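Side-chain contacts in 24-sterol C-methyltransferase (PDB 6F5Z), which probably transfers methyl groups from S-adenosylmethionine to a substrate still to be established, working as a holoenzyme with the small activator protein Trm112: residues 21-26 with 108-113; 171-174 with 178-181; 201-206 with 211-216. All blocks are in the same frame, centred on the assembly; numbering follows the deposited sequence.

Contact 1. Residues 21-26 with 108-113; sequences DRHWHT and WSMEAF. With SAH (S-adenosyl-L-homocysteine), chain G.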
loop_
_atom_site.group_PDB
_atom_site.type_symbol
_atom_site.label_atom_id
_atom_site.label_comp_id
_atom_site.label_asym_id
_atom_site.label_seq_id
_atom_site.Cartn_x
_atom_site.Cartn_y
_atom_site.Cartn_z
ATOM N N ASP B 21 2.439 -21.180 -11.613
ATOM C CA ASP B 21 2.466 -20.501 -12.910
ATOM C C ASP B 21 1.265 -19.593 -13.152
ATOM O O ASP B 21 1.421 -18.491 -13.703
ATOM C CB ASP B 21 2.631 -21.517 -14.054
ATOM C CG ASP B 21 3.982 -22.220 -14.061
ATOM O OD1 ASP B 21 4.967 -21.632 -13.542
ATOM O OD2 ASP B 21 4.060 -23.355 -14.596
ATOM N N ARG B 22 0.088 -20.030 -12.700
ATOM C CA ARG B 22 -1.132 -19.226 -12.869
ATOM C C ARG B 22 -1.129 -18.031 -11.884
ATOM O O ARG B 22 -1.372 -16.893 -12.282
ATOM C CB ARG B 22 -2.393 -20.070 -12.607
ATOM C CG ARG B 22 -2.612 -21.160 -13.663
ATOM C CD ARG B 22 -3.971 -21.846 -13.555
ATOM N NE ARG B 22 -4.145 -22.581 -12.300
ATOM C CZ ARG B 22 -3.717 -23.820 -12.075
ATOM N NH1 ARG B 22 -3.929 -24.397 -10.901
ATOM N NH2 ARG B 22 -3.067 -24.490 -13.018
ATOM N N HIS B 23 -0.845 -18.313 -10.609
ATOM C CA HIS B 23 -0.908 -17.281 -9.580
ATOM C C HIS B 23 0.163 -16.227 -9.727
ATOM O O HIS B 23 -0.068 -15.056 -9.373
ATOM C CB HIS B 23 -0.864 -17.925 -8.196
ATOM C CG HIS B 23 -2.060 -18.800 -7.990
ATOM N ND1 HIS B 23 -2.046 -19.851 -7.095
ATOM C CD2 HIS B 23 -3.261 -18.782 -8.621
ATOM C CE1 HIS B 23 -3.237 -20.430 -7.197
ATOM N NE2 HIS B 23 -4.001 -19.818 -8.092
ATOM N N TRP B 24 1.332 -16.612 -10.292
ATOM C CA TRP B 24 2.408 -15.637 -10.504
ATOM C C TRP B 24 1.958 -14.464 -11.354
ATOM O O TRP B 24 2.484 -13.349 -11.200
ATOM C CB TRP B 24 3.582 -16.332 -11.228
ATOM C CG TRP B 24 4.750 -15.427 -11.485
ATOM C CD1 TRP B 24 5.242 -15.043 -12.704
ATOM C CD2 TRP B 24 5.609 -14.842 -10.499
ATOM N NE1 TRP B 24 6.359 -14.256 -12.537
ATOM C CE2 TRP B 24 6.616 -14.134 -11.187
ATOM C CE3 TRP B 24 5.643 -14.879 -9.093
ATOM C CZ2 TRP B 24 7.619 -13.419 -10.511
ATOM C CZ3 TRP B 24 6.628 -14.168 -8.422
ATOM C CH2 TRP B 24 7.590 -13.434 -9.125
ATOM N N HIS B 25 0.996 -14.688 -12.286
ATOM C CA HIS B 25 0.546 -13.598 -13.156
ATOM C C HIS B 25 0.147 -12.355 -12.382
ATOM O O HIS B 25 0.369 -11.237 -12.856
ATOM C CB HIS B 25 -0.680 -14.004 -13.982
ATOM C CG HIS B 25 -0.452 -15.157 -14.916
ATOM N ND1 HIS B 25 -1.526 -15.807 -15.504
ATOM C CD2 HIS B 25 0.694 -15.769 -15.298
ATOM C CE1 HIS B 25 -1.000 -16.775 -16.255
ATOM N NE2 HIS B 25 0.321 -16.815 -16.151
ATOM N N THR B 26 -0.455 -12.548 -11.198
ATOM C CA THR B 26 -0.833 -11.365 -10.395
ATOM C C THR B 26 0.068 -11.242 -9.165
ATOM O O THR B 26 0.352 -10.127 -8.707
ATOM C CB THR B 26 -2.302 -11.399 -9.996
ATOM O OG1 THR B 26 -2.564 -12.580 -9.238
ATOM C CG2 THR B 26 -3.215 -11.320 -11.213
ATOM N N TRP B 108 2.838 -12.767 4.050
ATOM C CA TRP B 108 2.288 -12.838 2.716
ATOM C C TRP B 108 1.339 -14.028 2.661
ATOM O O TRP B 108 1.622 -15.076 3.239
ATOM C CB TRP B 108 3.435 -13.123 1.713
ATOM C CG TRP B 108 2.982 -13.649 0.378
ATOM C CD1 TRP B 108 2.870 -14.965 0.011
ATOM C CD2 TRP B 108 2.493 -12.874 -0.730
ATOM N NE1 TRP B 108 2.391 -15.056 -1.293
ATOM C CE2 TRP B 108 2.119 -13.785 -1.754
ATOM C CE3 TRP B 108 2.331 -11.488 -0.955
ATOM C CZ2 TRP B 108 1.691 -13.351 -3.012
ATOM C CZ3 TRP B 108 1.861 -11.056 -2.189
ATOM C CH2 TRP B 108 1.505 -11.993 -3.189
ATOM N N SER B 109 0.233 -13.882 1.946
ATOM C CA SER B 109 -0.612 -15.026 1.665
ATOM C C SER B 109 -1.298 -14.824 0.317
ATOM O O SER B 109 -1.921 -13.789 0.084
ATOM C CB SER B 109 -1.601 -15.271 2.795
ATOM O OG SER B 109 -2.417 -16.400 2.513
ATOM N N MET B 110 -1.207 -15.824 -0.559
ATOM C CA MET B 110 -1.881 -15.746 -1.866
ATOM C C MET B 110 -2.767 -16.994 -2.021
ATOM O O MET B 110 -2.295 -18.136 -1.835
ATOM C CB MET B 110 -0.848 -15.720 -3.009
ATOM C CG MET B 110 -1.416 -15.953 -4.407
ATOM S SD MET B 110 -2.450 -14.563 -4.932
ATOM C CE MET B 110 -2.716 -14.946 -6.678
ATOM N N GLU B 111 -4.033 -16.764 -2.378
ATOM C CA GLU B 111 -4.964 -17.840 -2.689
ATOM C C GLU B 111 -5.064 -18.873 -1.565
ATOM O O GLU B 111 -5.287 -20.064 -1.869
ATOM C CB GLU B 111 -4.533 -18.495 -4.033
ATOM C CG GLU B 111 -4.942 -17.652 -5.227
ATOM C CD GLU B 111 -6.438 -17.746 -5.452
ATOM O OE1 GLU B 111 -7.207 -17.185 -4.632
ATOM O OE2 GLU B 111 -6.849 -18.481 -6.379
ATOM N N ALA B 112 -5.069 -18.435 -0.295
ATOM C CA ALA B 112 -5.132 -19.385 0.821
ATOM C C ALA B 112 -5.979 -18.884 1.953
ATOM O O ALA B 112 -6.544 -19.668 2.697
ATOM C CB ALA B 112 -3.726 -19.658 1.362
ATOM N N PHE B 113 -6.013 -17.559 2.152
ATOM C CA PHE B 113 -6.635 -17.029 3.358
ATOM C C PHE B 113 -8.080 -17.450 3.564
ATOM O O PHE B 113 -8.473 -17.704 4.706
ATOM C CB PHE B 113 -6.510 -15.500 3.411
ATOM C CG PHE B 113 -7.227 -14.856 4.570
ATOM C CD1 PHE B 113 -6.643 -14.816 5.826
ATOM C CD2 PHE B 113 -8.519 -14.355 4.416
ATOM C CE1 PHE B 113 -7.333 -14.236 6.904
ATOM C CE2 PHE B 113 -9.216 -13.804 5.499
ATOM C CZ PHE B 113 -8.613 -13.739 6.721
HETATM N N SAH G . 0.131 -19.617 -2.134
HETATM C CA SAH G . 0.213 -20.711 -3.139
HETATM C CB SAH G . -0.771 -21.917 -2.865
HETATM C CG SAH G . -2.241 -21.519 -2.948
HETATM S SD SAH G . -3.318 -22.969 -2.647
HETATM C C SAH G . -0.023 -20.192 -4.582
HETATM O O SAH G . -0.219 -18.904 -4.670
HETATM O OXT SAH G . -0.009 -20.931 -5.539
HETATM C "C5'" SAH G . -3.700 -22.842 -0.883
HETATM C "C4'" SAH G . -2.590 -23.353 0.017
HETATM O "O4'" SAH G . -2.978 -23.085 1.390
HETATM C "C3'" SAH G . -2.421 -24.871 -0.106
HETATM O "O3'" SAH G . -1.059 -25.256 -0.294
HETATM C "C2'" SAH G . -3.099 -25.412 1.157
HETATM O "O2'" SAH G . -2.589 -26.653 1.640
HETATM C "C1'" SAH G . -2.880 -24.276 2.155
HETATM N N9 SAH G . -3.880 -24.201 3.223
HETATM C C8 SAH G . -5.243 -24.112 3.077
HETATM N N7 SAH G . -5.897 -24.010 4.209
HETATM C C5 SAH G . -4.896 -24.028 5.169
HETATM C C6 SAH G . -4.927 -23.957 6.581
HETATM N N6 SAH G . -6.053 -23.882 7.303
HETATM N N1 SAH G . -3.743 -24.009 7.241
HETATM C C2 SAH G . -2.613 -24.147 6.533
HETATM N N3 SAH G . -2.459 -24.224 5.209
HETATM C C4 SAH G . -3.648 -24.151 4.574
#
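Met110 and Glu111 meet His23 at two places of unlike quality. The tight one is van der Waals packing of the Met110 methyl, which ends against helix 16-33 with CE 3.5 Å from Thr26 OG1 and 3.8 Å from His23 CB. Met110 CG is anti to the backbone N, and a bend at chi2 (69°) carries SD and CE across to the helix. Thr26 OG1 is hydrogen-bonded to Thr218 OG1, so the methyl only packs against it. Tyr51 touches both Met110 and His23, and Ala139 packs on Met110, so this half is enclosed.

The second place is a CH-pi contact. Glu111 CG stands 3.8 Å from the centroid of the His23 ring and 12° off its normal, over one face, and the two side chains cross at about a right angle.

Both places lie at the C-terminal end of strand 104-110, the fourth strand of the 3-2-1-4-5-7-6 sheet of a class I (Rossmann-like) methyltransferase, where such enzymes hold their cofactor. Here the product S-adenosyl-L-homocysteine is gripped from both segments: His23 ND1 donates to OXT of the ligand at 2.8 Å, in the ring plane and nearly straight (169° at the hydrogen), while the ligand N donates to Met110 O at 2.9 Å. Further along the loop, Ala112 CB rests 3.5 Å from the ribose O4'.

By contrast, the far rim of the imidazole is loosely held across this contact. His23 NE2 and Glu111 OE2 are 3.6 Å apart and form no hydrogen bond; the carboxylate instead uses OE1, bonded to Tyr114 OH and Asn141 N. His23 itself is partly exposed, and the helix turn just before it, with Asp21 and Arg22, faces solvent.

Contact 2. Residues 171-174 with 178-181; sequences AFRD and HVAE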
loop_
_atom_site.group_PDB
_atom_site.type_symbol
_atom_site.label_atom_id
_atom_site.label_comp_id
_atom_site.label_asym_id
_atom_site.label_seq_id
_atom_site.Cartn_x
_atom_site.Cartn_y
_atom_site.Cartn_z
ATOM N N ALA B 171 -12.703 -6.439 8.367
ATOM C CA ALA B 171 -12.130 -7.522 9.180
ATOM C C ALA B 171 -10.701 -7.160 9.593
ATOM O O ALA B 171 -10.286 -7.488 10.705
ATOM C CB ALA B 171 -12.103 -8.809 8.371
ATOM N N PHE B 172 -9.914 -6.537 8.691
ATOM C CA PHE B 172 -8.551 -6.163 9.063
ATOM C C PHE B 172 -8.595 -5.181 10.232
ATOM O O PHE B 172 -7.898 -5.389 11.214
ATOM C CB PHE B 172 -7.865 -5.472 7.882
ATOM C CG PHE B 172 -7.129 -6.400 6.939
ATOM C CD1 PHE B 172 -7.687 -7.612 6.555
ATOM C CD2 PHE B 172 -5.930 -6.010 6.364
ATOM C CE1 PHE B 172 -7.032 -8.450 5.621
ATOM C CE2 PHE B 172 -5.250 -6.866 5.484
ATOM C CZ PHE B 172 -5.816 -8.056 5.097
ATOM N N ARG B 173 -9.478 -4.184 10.146
ATOM C CA ARG B 173 -9.556 -3.194 11.238
ATOM C C ARG B 173 -10.039 -3.869 12.520
ATOM O O ARG B 173 -9.528 -3.544 13.592
ATOM C CB ARG B 173 -10.474 -2.033 10.856
ATOM C CG ARG B 173 -9.942 -1.255 9.654
ATOM C CD ARG B 173 -10.663 0.060 9.403
ATOM N NE ARG B 173 -10.206 0.680 8.147
ATOM C CZ ARG B 173 -10.915 0.728 7.020
ATOM N NH1 ARG B 173 -12.134 0.199 6.969
ATOM N NH2 ARG B 173 -10.416 1.314 5.942
ATOM N N ASP B 174 -11.028 -4.807 12.415
ATOM C CA ASP B 174 -11.516 -5.484 13.627
ATOM C C ASP B 174 -10.414 -6.303 14.311
ATOM O O ASP B 174 -10.457 -6.500 15.538
ATOM C CB ASP B 174 -12.747 -6.334 13.328
ATOM C CG ASP B 174 -13.993 -5.541 12.996
ATOM O OD1 ASP B 174 -14.010 -4.318 13.262
ATOM O OD2 ASP B 174 -14.960 -6.142 12.464
ATOM N N HIS B 178 -4.186 -1.769 10.537
ATOM C CA HIS B 178 -4.597 -0.573 9.787
ATOM C C HIS B 178 -4.589 -0.944 8.312
ATOM O O HIS B 178 -3.639 -1.569 7.859
ATOM C CB HIS B 178 -3.561 0.539 9.948
ATOM C CG HIS B 178 -3.375 0.992 11.358
ATOM N ND1 HIS B 178 -2.112 1.057 11.931
ATOM C CD2 HIS B 178 -4.297 1.397 12.256
ATOM C CE1 HIS B 178 -2.306 1.526 13.156
ATOM N NE2 HIS B 178 -3.603 1.738 13.399
ATOM N N VAL B 179 -5.611 -0.542 7.556
ATOM C CA VAL B 179 -5.627 -0.862 6.112
ATOM C C VAL B 179 -4.848 0.226 5.384
ATOM O O VAL B 179 -5.228 1.408 5.434
ATOM C CB VAL B 179 -7.070 -0.995 5.580
ATOM C CG1 VAL B 179 -7.097 -1.243 4.076
ATOM C CG2 VAL B 179 -7.824 -2.103 6.308
ATOM N N ALA B 180 -3.787 -0.187 4.679
ATOM C CA ALA B 180 -2.939 0.785 3.971
ATOM C C ALA B 180 -3.231 0.917 2.495
ATOM O O ALA B 180 -2.892 1.944 1.895
ATOM C CB ALA B 180 -1.470 0.424 4.152
ATOM N N GLU B 181 -3.805 -0.140 1.902
ATOM C CA GLU B 181 -4.016 -0.177 0.480
ATOM C C GLU B 181 -4.986 -1.289 0.191
ATOM O O GLU B 181 -4.991 -2.308 0.898
ATOM C CB GLU B 181 -2.660 -0.528 -0.192
ATOM C CG GLU B 181 -2.665 -0.346 -1.686
ATOM C CD GLU B 181 -2.562 -1.618 -2.502
ATOM O OE1 GLU B 181 -3.616 -2.217 -2.807
ATOM O OE2 GLU B 181 -1.432 -1.987 -2.886
HETATM O O HOH W 1 -7.494 1.407 8.592
#
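The tight connection from helix 165-174 into strand 178-185, an edge strand of the methyltransferase sheet within this chain, is closed by one valine branch, Val179 CG2, which touches Phe172 and Arg173 together. Its nearest neighbour is Phe172 CB, at 3.7 Å; the phenyl ring itself is approached only obliquely, so the packing here is on the root of the side chain. Towards Arg173 the same methyl lies 4.0 Å from CG and 4.1 Å from NE, and it stands 3.9 Å above the guanidinium plane, offset toward its rim. Arg173 CG is anti to its own carbonyl carbon (chi1 -63°) and the chain is extended from CG to NE, which lays the arginine across the valine at about a right angle.

One water completes the link on the polar side. It lies at the guanidinium edge, in plane, and accepts from Arg173 NE at 2.8 Å and from Val179 N at 2.9 Å, thereby satisfying a backbone N-H. Arg173 NH2 forms a salt bridge with Glu37 of the second subunit, whose Pro35 also packs on Val179; water at NE and salt bridge at NH2 together restrain the rotation of the guanidinium.

Inward, the Phe172 ring meets Phe136 of strand 134-140 with planes about 20° apart, and touches Leu123 of helix 119-129 and Thr221 of strand 218-224, so that helix 165-174 lies against the sheet beside helix 119-129.

Contact 3. Residues 201-206 with 211-216; sequences DDWETR and ERYRTF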
loop_
_atom_site.group_PDB
_atom_site.type_symbol
_atom_site.label_atom_id
_atom_site.label_comp_id
_atom_site.label_asym_id
_atom_site.label_seq_id
_atom_site.Cartn_x
_atom_site.Cartn_y
_atom_site.Cartn_z
ATOM N N ASP B 201 -14.324 -24.799 -21.471
ATOM C CA ASP B 201 -14.694 -25.556 -20.280
ATOM C C ASP B 201 -15.085 -24.622 -19.111
ATOM O O ASP B 201 -16.032 -24.906 -18.395
ATOM C CB ASP B 201 -13.572 -26.534 -19.860
ATOM C CG ASP B 201 -12.154 -25.967 -19.736
ATOM O OD1 ASP B 201 -11.857 -24.943 -20.389
ATOM O OD2 ASP B 201 -11.329 -26.581 -19.025
ATOM N N ASP B 202 -14.387 -23.493 -18.956
ATOM C CA ASP B 202 -14.663 -22.585 -17.850
ATOM C C ASP B 202 -15.611 -21.404 -18.168
ATOM O O ASP B 202 -16.270 -20.884 -17.255
ATOM C CB ASP B 202 -13.330 -22.038 -17.305
ATOM C CG ASP B 202 -12.377 -23.085 -16.746
ATOM O OD1 ASP B 202 -12.859 -24.034 -16.095
ATOM O OD2 ASP B 202 -11.139 -22.915 -16.906
ATOM N N TRP B 203 -15.659 -20.957 -19.435
ATOM C CA TRP B 203 -16.345 -19.711 -19.761
ATOM C C TRP B 203 -17.380 -19.834 -20.805
ATOM O O TRP B 203 -17.075 -20.349 -21.883
ATOM C CB TRP B 203 -15.288 -18.679 -20.216
ATOM C CG TRP B 203 -14.227 -18.513 -19.177
ATOM C CD1 TRP B 203 -12.998 -19.097 -19.160
ATOM C CD2 TRP B 203 -14.380 -17.859 -17.911
ATOM N NE1 TRP B 203 -12.353 -18.818 -17.972
ATOM C CE2 TRP B 203 -13.168 -18.033 -17.201
ATOM C CE3 TRP B 203 -15.394 -17.064 -17.347
ATOM C CZ2 TRP B 203 -12.976 -17.526 -15.920
ATOM C CZ3 TRP B 203 -15.205 -16.573 -16.068
ATOM C CH2 TRP B 203 -14.023 -16.832 -15.360
ATOM N N GLU B 204 -18.560 -19.262 -20.555
ATOM C CA GLU B 204 -19.640 -19.298 -21.529
ATOM C C GLU B 204 -19.473 -18.227 -22.599
ATOM O O GLU B 204 -19.924 -18.413 -23.724
ATOM C CB GLU B 204 -21.013 -19.182 -20.833
ATOM C CG GLU B 204 -21.346 -17.816 -20.243
ATOM C CD GLU B 204 -22.288 -17.752 -19.052
ATOM O OE1 GLU B 204 -23.275 -18.523 -19.015
ATOM O OE2 GLU B 204 -22.062 -16.886 -18.175
ATOM N N THR B 205 -18.868 -17.071 -22.230
ATOM C CA THR B 205 -18.680 -15.958 -23.161
ATOM C C THR B 205 -17.297 -15.370 -22.929
ATOM O O THR B 205 -16.737 -15.482 -21.818
ATOM C CB THR B 205 -19.705 -14.822 -22.909
ATOM O OG1 THR B 205 -19.500 -14.221 -21.616
ATOM C CG2 THR B 205 -21.177 -15.274 -23.064
ATOM N N ARG B 206 -16.754 -14.771 -23.982
ATOM C CA ARG B 206 -15.472 -14.076 -23.888
ATOM C C ARG B 206 -15.595 -12.917 -22.887
ATOM O O ARG B 206 -14.637 -12.655 -22.139
ATOM C CB ARG B 206 -15.114 -13.531 -25.268
ATOM C CG ARG B 206 -13.649 -13.136 -25.373
ATOM C CD ARG B 206 -13.272 -12.617 -26.761
ATOM N NE ARG B 206 -11.841 -12.331 -26.826
ATOM C CZ ARG B 206 -11.265 -11.234 -26.325
ATOM N NH1 ARG B 206 -12.013 -10.263 -25.793
ATOM N NH2 ARG B 206 -9.947 -11.079 -26.394
ATOM N N GLU B 211 -13.809 -10.031 -18.069
ATOM C CA GLU B 211 -14.194 -9.422 -16.794
ATOM C C GLU B 211 -13.442 -10.098 -15.640
ATOM O O GLU B 211 -12.858 -9.412 -14.797
ATOM C CB GLU B 211 -15.714 -9.522 -16.598
ATOM C CG GLU B 211 -16.192 -8.766 -15.384
ATOM C CD GLU B 211 -17.690 -8.906 -15.199
ATOM O OE1 GLU B 211 -18.183 -10.056 -15.124
ATOM O OE2 GLU B 211 -18.370 -7.858 -15.185
ATOM N N ARG B 212 -13.376 -11.429 -15.642
ATOM C CA ARG B 212 -12.691 -12.178 -14.583
ATOM C C ARG B 212 -11.227 -11.740 -14.449
ATOM O O ARG B 212 -10.747 -11.469 -13.341
ATOM C CB ARG B 212 -12.742 -13.709 -14.833
ATOM C CG ARG B 212 -11.739 -14.534 -14.002
ATOM C CD ARG B 212 -12.026 -14.458 -12.501
ATOM N NE ARG B 212 -11.001 -15.232 -11.800
ATOM C CZ ARG B 212 -9.824 -14.730 -11.415
ATOM N NH1 ARG B 212 -9.539 -13.449 -11.621
ATOM N NH2 ARG B 212 -8.918 -15.515 -10.843
ATOM N N TYR B 213 -10.510 -11.733 -15.577
ATOM C CA TYR B 213 -9.066 -11.545 -15.516
ATOM C C TYR B 213 -8.581 -10.131 -15.713
ATOM O O TYR B 213 -7.620 -9.745 -15.040
ATOM C CB TYR B 213 -8.366 -12.512 -16.505
ATOM C CG TYR B 213 -8.566 -13.969 -16.111
ATOM C CD1 TYR B 213 -7.973 -14.492 -14.966
ATOM C CD2 TYR B 213 -9.337 -14.831 -16.893
ATOM C CE1 TYR B 213 -8.196 -15.808 -14.569
ATOM C CE2 TYR B 213 -9.550 -16.158 -16.507
ATOM C CZ TYR B 213 -8.965 -16.643 -15.352
ATOM O OH TYR B 213 -9.143 -17.948 -14.952
ATOM N N ARG B 214 -9.140 -9.398 -16.695
ATOM C CA ARG B 214 -8.635 -8.053 -16.992
ATOM C C ARG B 214 -9.289 -7.018 -16.103
ATOM O O ARG B 214 -8.641 -5.997 -15.843
ATOM C CB ARG B 214 -8.848 -7.691 -18.489
ATOM C CG ARG B 214 -8.281 -8.711 -19.496
ATOM C CD ARG B 214 -6.779 -8.966 -19.395
ATOM N NE ARG B 214 -6.282 -9.562 -20.629
ATOM C CZ ARG B 214 -5.872 -10.825 -20.776
ATOM N NH1 ARG B 214 -5.827 -11.651 -19.727
ATOM N NH2 ARG B 214 -5.514 -11.275 -21.977
ATOM N N THR B 215 -10.531 -7.254 -15.618
ATOM C CA THR B 215 -11.255 -6.255 -14.830
ATOM C C THR B 215 -11.166 -6.532 -13.342
ATOM O O THR B 215 -10.727 -5.654 -12.601
ATOM C CB THR B 215 -12.710 -6.144 -15.320
ATOM O OG1 THR B 215 -12.718 -5.823 -16.715
ATOM C CG2 THR B 215 -13.510 -5.094 -14.571
ATOM N N PHE B 216 -11.647 -7.693 -12.888
ATOM C CA PHE B 216 -11.652 -8.022 -11.450
ATOM C C PHE B 216 -10.252 -8.425 -10.982
ATOM O O PHE B 216 -9.710 -7.865 -10.031
ATOM C CB PHE B 216 -12.626 -9.176 -11.150
ATOM C CG PHE B 216 -14.088 -8.899 -11.440
ATOM C CD1 PHE B 216 -14.585 -7.607 -11.402
ATOM C CD2 PHE B 216 -14.959 -9.932 -11.784
ATOM C CE1 PHE B 216 -15.945 -7.342 -11.625
ATOM C CE2 PHE B 216 -16.332 -9.680 -11.969
ATOM C CZ PHE B 216 -16.813 -8.382 -11.892
HETATM O O HOH W 2 -9.834 -19.802 -16.825
#
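Asp202 is the first residue of the 201-206 loop to be linked to helix 206-216, and it is linked weakly: its OD2 accepts a long 3.4 Å bond from a water that Trp203 and Tyr213 share. At Trp203 the contact becomes direct. Trp203 NE1 donates to this water at 2.9 Å, in the plane of the indole, and Tyr213 OH lies 2.7 Å from it, so the water ties the two rings at their polar ends.

The benzo end of the indole makes the apolar part. Trp203 CH2 comes to 3.4 Å from Arg212 CB, a close approach, while Trp203 CZ2 lies 3.7 Å from Tyr213 CE2. The two six-membered rings have centroids 5.8 Å apart and planes at 73°, an oblique pair.

The two helix residues that the tryptophan meets also pack on each other. Arg212 CG sits 3.5 Å above the plane of the Tyr213 ring, over its centre, and a bend at chi2 (65°) turns the guanidinium away from the indole, leaving only the aliphatic root to touch it.

Past Trp203 the loop becomes the start of the helix. Thr205 is its N-cap, with OG1 accepting from Ala208 N, the classical N-cap bond, which satisfies an N-H of the first turn.

Trp203 thus folds back over the helix its own loop leads into, touching Ala208 and Met209 in its first turn. His148, from another loop, meets the rings of both Trp203 and Phe216, and beyond the pi-type turn at 211-216 the chain passes into strand 218-224.

Contact 1 is core, its centre about 5 Å from the chain centre. Contact 2, about 16 Å out by the same measure, reaches the same sheet and is buried but peripheral, with its exposed Arg173 beside the second subunit. Contact 3, about 21 Å out, is partly buried at the surface. The chemistry follows position: a bound ligand bridges the two segments of contact 1, whereas single waters do so in contacts 2 and 3. Contact 2 joins helix 165-174 to the strand that follows it, 178-185; contact 3 joins helix 206-216 to the loop that leads into it. The segments of contact 1 are 82 residues apart at their closest ends.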